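Local atomic coordinates of VAO-type flavoprotein oxidase VAO615 (Myceliophthora thermophila, PDB entry 6F72), a protein that binds one FAD bicovalently and is probably an oxidoreductase whose reduced flavin reacts rapidly with molecular oxygen, although no substrate has been identified. Residues 92-95 against 96-99; 225-228 against 229-233. All blocks are in the same frame, centred on the assembly; numbering follows the deposited sequence.

Contacts 1 and 2 are two short local pieces that both lie beside the same FAD. Contact 1 comes first in the chain, in the loop between helices 89-92 and 101-104. Contact 2 lies at the start of helix 227-233. Their centres are 16 Å apart, and their nearest atoms stay about 6 Å apart without touching. The cofactor bridges them. The side chain of L99 in contact 1 comes to about 4 Å from FAD. Contact 2 bonds the flavin-side phosphate through backbone amides, and V225 packs on the isoalloxazine. L99 and V225 also both touch H157, which is covalently linked to the flavin together with C222.

Contact 1. Residues 92-95 against 96-99; sequences VNAP and GDVL
A94 and D97 touch across a tight turn in this continuous piece of loop. The methyl CB of A94 sits 3.8 Å from D97 CB. It is equally far, 3.8 Å, from D97 OD1, so it packs alongside the root of the acid and one carboxylate oxygen. D97 has a chi1 of -94°, away from the usual staggered values, and this rotation together with a chi2 of 86° puts OD1 beside the methyl. The second meeting is apolar and lies at the open end of the turn. V92 CG2 touches L99 CD2 at 4.3 Å, one methyl branch against another. The other branch of L99, CD1, is only slightly farther from the same methyl.

The backbone explains both meetings. P95 and G96 form the corner of a type I-like beta turn, with the CA atoms of A94 and D97 5.6 Å apart. The two arms then run back in nearly opposite directions. The CA atoms of V92 and L99 are 7.4 Å apart, so longer side chains are needed to touch there.

A94 O lies 4.3 Å from D97 O, and K153 NZ hydrogen-bonds to both, tying the two arms together. The D97 carboxylate is held at both oxygens, OD1 by Q60 N and OD2 by Y123 OH, which fixes its rotation. The loop thus follows helix 89-92, is gripped by K153 at the end of strand 150-153, and leads on toward helix 101-104.

Contact 2. Residues 225-228 against 229-233; sequences VGIV and GGYTQ. With FAD (flavin-adenine dinucleotide), chain E.
I227 and T232 share the shortest hydrogen bond across the contact. T232 OG1 gives it to I227 O at 2.6 Å, nearly in line with the carbonyl (C=O...donor angle 164°), and T232 N adds a weak bond to the same oxygen. Q233 NE2 reaches back to V228 O at 2.9 Å, on a lone pair in the carbonyl plane and in its own amide plane. G229 N meets G226 O at 3.1 Å from well above the carbonyl plane.

The apolar contacts centre on Y231. Its CB packs 3.7 Å from V225 CG1. Its CG is anti to the backbone N (chi1 174°), which brings ring atom CD2 to 4.0 Å from I227 CG1. I227 O lies at the ring edge, and Y231 OH bonds to H237 O. With an alanine here the ring is gone; I227 CG1 would probably lose its packing partner and H237 O its phenolic mate.

Two backbone amides donate to the FAD phosphate. G226 N bonds FAD O1P at 2.7 Å and G230 N bonds O2P at 3.1 Å. A CB on G226, G229 or G230 would clash with FAD. This glycine-rich helix start cradling a phosphate belongs to the FAD site of the PCMH-type domain.

Contact 1. Residues 92-95 against 96-99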
# COMPACT_ATOMS: atom_id res chain seq x y z
N VAL A 92 8.11 -0.21 11.82
CA VAL A 92 6.70 0.09 11.85
C VAL A 92 6.27 0.55 13.26
O VAL A 92 5.35 1.36 13.37
CB VAL A 92 5.85 -1.11 11.34
CG1 VAL A 92 4.40 -1.00 11.76
CG2 VAL A 92 5.93 -1.21 9.83
N ASN A 93 6.98 0.08 14.30
CA ASN A 93 6.66 0.39 15.70
C ASN A 93 7.10 1.78 16.15
O ASN A 93 6.71 2.24 17.22
CB ASN A 93 7.24 -0.66 16.64
CG ASN A 93 6.42 -1.94 16.69
OD1 ASN A 93 5.34 -2.05 16.11
ND2 ASN A 93 6.95 -2.93 17.39
N ALA A 94 7.94 2.43 15.34
CA ALA A 94 8.43 3.77 15.67
C ALA A 94 7.32 4.81 15.43
O ALA A 94 6.60 4.74 14.42
CB ALA A 94 9.67 4.09 14.85
N PRO A 95 7.15 5.76 16.38
CA PRO A 95 6.09 6.77 16.30
C PRO A 95 6.13 7.66 15.05
O PRO A 95 5.13 7.77 14.36
CB PRO A 95 6.32 7.62 17.56
CG PRO A 95 6.95 6.66 18.51
CD PRO A 95 7.89 5.88 17.66
N GLY A 96 7.26 8.28 14.77
CA GLY A 96 7.31 9.26 13.69
C GLY A 96 8.06 8.84 12.45
O GLY A 96 8.22 9.65 11.54
N ASP A 97 8.52 7.58 12.40
CA ASP A 97 9.31 7.11 11.25
C ASP A 97 8.39 6.67 10.13
O ASP A 97 7.27 6.22 10.39
CB ASP A 97 10.22 5.93 11.61
CG ASP A 97 11.62 6.36 11.99
OD1 ASP A 97 11.83 6.68 13.18
OD2 ASP A 97 12.53 6.36 11.10
N VAL A 98 8.88 6.80 8.90
CA VAL A 98 8.26 6.12 7.75
C VAL A 98 9.24 5.11 7.17
O VAL A 98 10.45 5.17 7.47
CB VAL A 98 7.67 7.09 6.70
CG1 VAL A 98 6.44 7.78 7.26
CG2 VAL A 98 8.69 8.11 6.21
N LEU A 99 8.75 4.17 6.36
CA LEU A 99 9.61 3.14 5.78
C LEU A 99 10.44 3.61 4.56
O LEU A 99 11.46 2.99 4.21
CB LEU A 99 8.81 1.88 5.43
CG LEU A 99 8.16 0.96 6.47
CD1 LEU A 99 7.56 -0.21 5.71
CD2 LEU A 99 9.15 0.42 7.49

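Contact 2. Residues 225-228 against 229-233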
# COMPACT_ATOMS: atom_id res chain seq x y z
N VAL A 225 1.74 -4.54 6.21
CA VAL A 225 0.84 -3.51 5.64
C VAL A 225 -0.43 -3.34 6.48
O VAL A 225 -1.01 -4.33 6.92
CB VAL A 225 0.52 -3.83 4.17
CG1 VAL A 225 -0.66 -3.01 3.65
CG2 VAL A 225 1.76 -3.56 3.33
N GLY A 226 -0.83 -2.09 6.71
CA GLY A 226 -2.03 -1.78 7.49
C GLY A 226 -3.31 -1.98 6.68
O GLY A 226 -3.64 -1.14 5.83
N ILE A 227 -4.03 -3.07 6.99
CA ILE A 227 -5.24 -3.49 6.26
C ILE A 227 -6.38 -2.46 6.28
O ILE A 227 -7.08 -2.32 5.29
CB ILE A 227 -5.71 -4.92 6.66
CG1 ILE A 227 -6.64 -5.51 5.60
CG2 ILE A 227 -6.32 -4.96 8.07
CD1 ILE A 227 -6.99 -6.97 5.82
N VAL A 228 -6.52 -1.74 7.38
CA VAL A 228 -7.60 -0.75 7.58
C VAL A 228 -7.17 0.63 7.07
O VAL A 228 -8.01 1.52 6.87
CB VAL A 228 -7.99 -0.70 9.08
CG1 VAL A 228 -9.25 0.14 9.32
CG2 VAL A 228 -8.20 -2.11 9.62
N GLY A 229 -5.87 0.80 6.84
CA GLY A 229 -5.31 2.09 6.44
C GLY A 229 -5.40 2.36 4.95
O GLY A 229 -6.42 2.09 4.31
N GLY A 230 -4.30 2.87 4.38
CA GLY A 230 -4.23 3.23 2.97
C GLY A 230 -4.43 2.07 2.03
O GLY A 230 -4.81 2.28 0.88
N TYR A 231 -4.17 0.86 2.52
CA TYR A 231 -4.39 -0.38 1.78
C TYR A 231 -5.86 -0.55 1.28
O TYR A 231 -6.11 -0.55 0.07
CB TYR A 231 -3.93 -1.60 2.60
CG TYR A 231 -4.27 -2.91 1.92
CD1 TYR A 231 -3.46 -3.42 0.89
CD2 TYR A 231 -5.45 -3.61 2.26
CE1 TYR A 231 -3.80 -4.61 0.24
CE2 TYR A 231 -5.78 -4.80 1.64
CZ TYR A 231 -4.98 -5.28 0.62
OH TYR A 231 -5.33 -6.46 -0.00
N THR A 232 -6.81 -0.67 2.21
CA THR A 232 -8.21 -0.84 1.83
C THR A 232 -8.75 0.47 1.28
O THR A 232 -9.47 0.47 0.29
CB THR A 232 -9.10 -1.41 2.97
OG1 THR A 232 -8.68 -2.73 3.31
CG2 THR A 232 -10.51 -1.51 2.51
N GLN A 233 -8.40 1.59 1.91
CA GLN A 233 -8.91 2.90 1.48
C GLN A 233 -8.52 3.27 0.05
O GLN A 233 -9.29 3.95 -0.64
CB GLN A 233 -8.46 3.98 2.47
CG GLN A 233 -9.24 3.93 3.79
CD GLN A 233 -8.71 4.87 4.85
OE1 GLN A 233 -8.70 6.09 4.65
NE2 GLN A 233 -8.32 4.32 6.01
PA FAD E . 0.52 4.40 5.82
O1A FAD E . 1.70 5.01 5.11
O2A FAD E . 0.52 4.49 7.32
O5B FAD E . -0.82 5.06 5.23
C5B FAD E . -1.00 5.29 3.84
C4B FAD E . -1.98 6.43 3.58
O4B FAD E . -3.23 6.14 4.22
C3B FAD E . -1.54 7.78 4.12
O3B FAD E . -2.01 8.76 3.19
C2B FAD E . -2.28 7.93 5.43
O2B FAD E . -2.55 9.30 5.74
C1B FAD E . -3.56 7.16 5.18
N9A FAD E . -4.13 6.48 6.37
C8A FAD E . -3.67 5.33 6.91
N7A FAD E . -4.44 4.96 7.96
C5A FAD E . -5.41 5.88 8.10
C6A FAD E . -6.55 6.09 9.01
N6A FAD E . -6.78 5.21 10.01
N1A FAD E . -7.33 7.18 8.82
C2A FAD E . -7.10 8.06 7.83
N3A FAD E . -6.08 7.93 6.95
C4A FAD E . -5.21 6.88 7.04
N1 FAD E . -0.66 -2.86 -1.76
C2 FAD E . -1.42 -3.79 -2.38
O2 FAD E . -2.51 -3.44 -2.90
N3 FAD E . -1.04 -5.09 -2.46
C4 FAD E . 0.11 -5.55 -1.95
O4 FAD E . 0.42 -6.76 -2.05
C4X FAD E . 0.99 -4.59 -1.24
N5 FAD E . 2.15 -4.98 -0.68
C5X FAD E . 2.96 -4.10 -0.03
C6 FAD E . 4.18 -4.52 0.55
C7 FAD E . 4.99 -3.58 1.22
C7M FAD E . 6.30 -4.06 1.83
C8 FAD E . 4.56 -2.14 1.32
C8M FAD E . 5.32 -1.07 2.10
C9 FAD E . 3.36 -1.74 0.74
C9A FAD E . 2.55 -2.66 0.07
N10 FAD E . 1.32 -2.24 -0.49
C10 FAD E . 0.52 -3.18 -1.17
C1' FAD E . 0.93 -0.83 -0.44
C2' FAD E . -0.15 -0.41 0.51
O2' FAD E . -1.39 -0.85 -0.03
C3' FAD E . -0.08 1.11 0.54
O3' FAD E . 1.27 1.57 0.75
C4' FAD E . -1.00 1.69 1.61
O4' FAD E . -1.09 3.10 1.45
C5' FAD E . -0.54 1.30 3.02
O5' FAD E . -1.34 1.92 4.01
P FAD E . -0.84 1.91 5.54
O1P FAD E . -0.44 0.51 5.91
O2P FAD E . -1.91 2.65 6.31
O3P FAD E . 0.48 2.83 5.46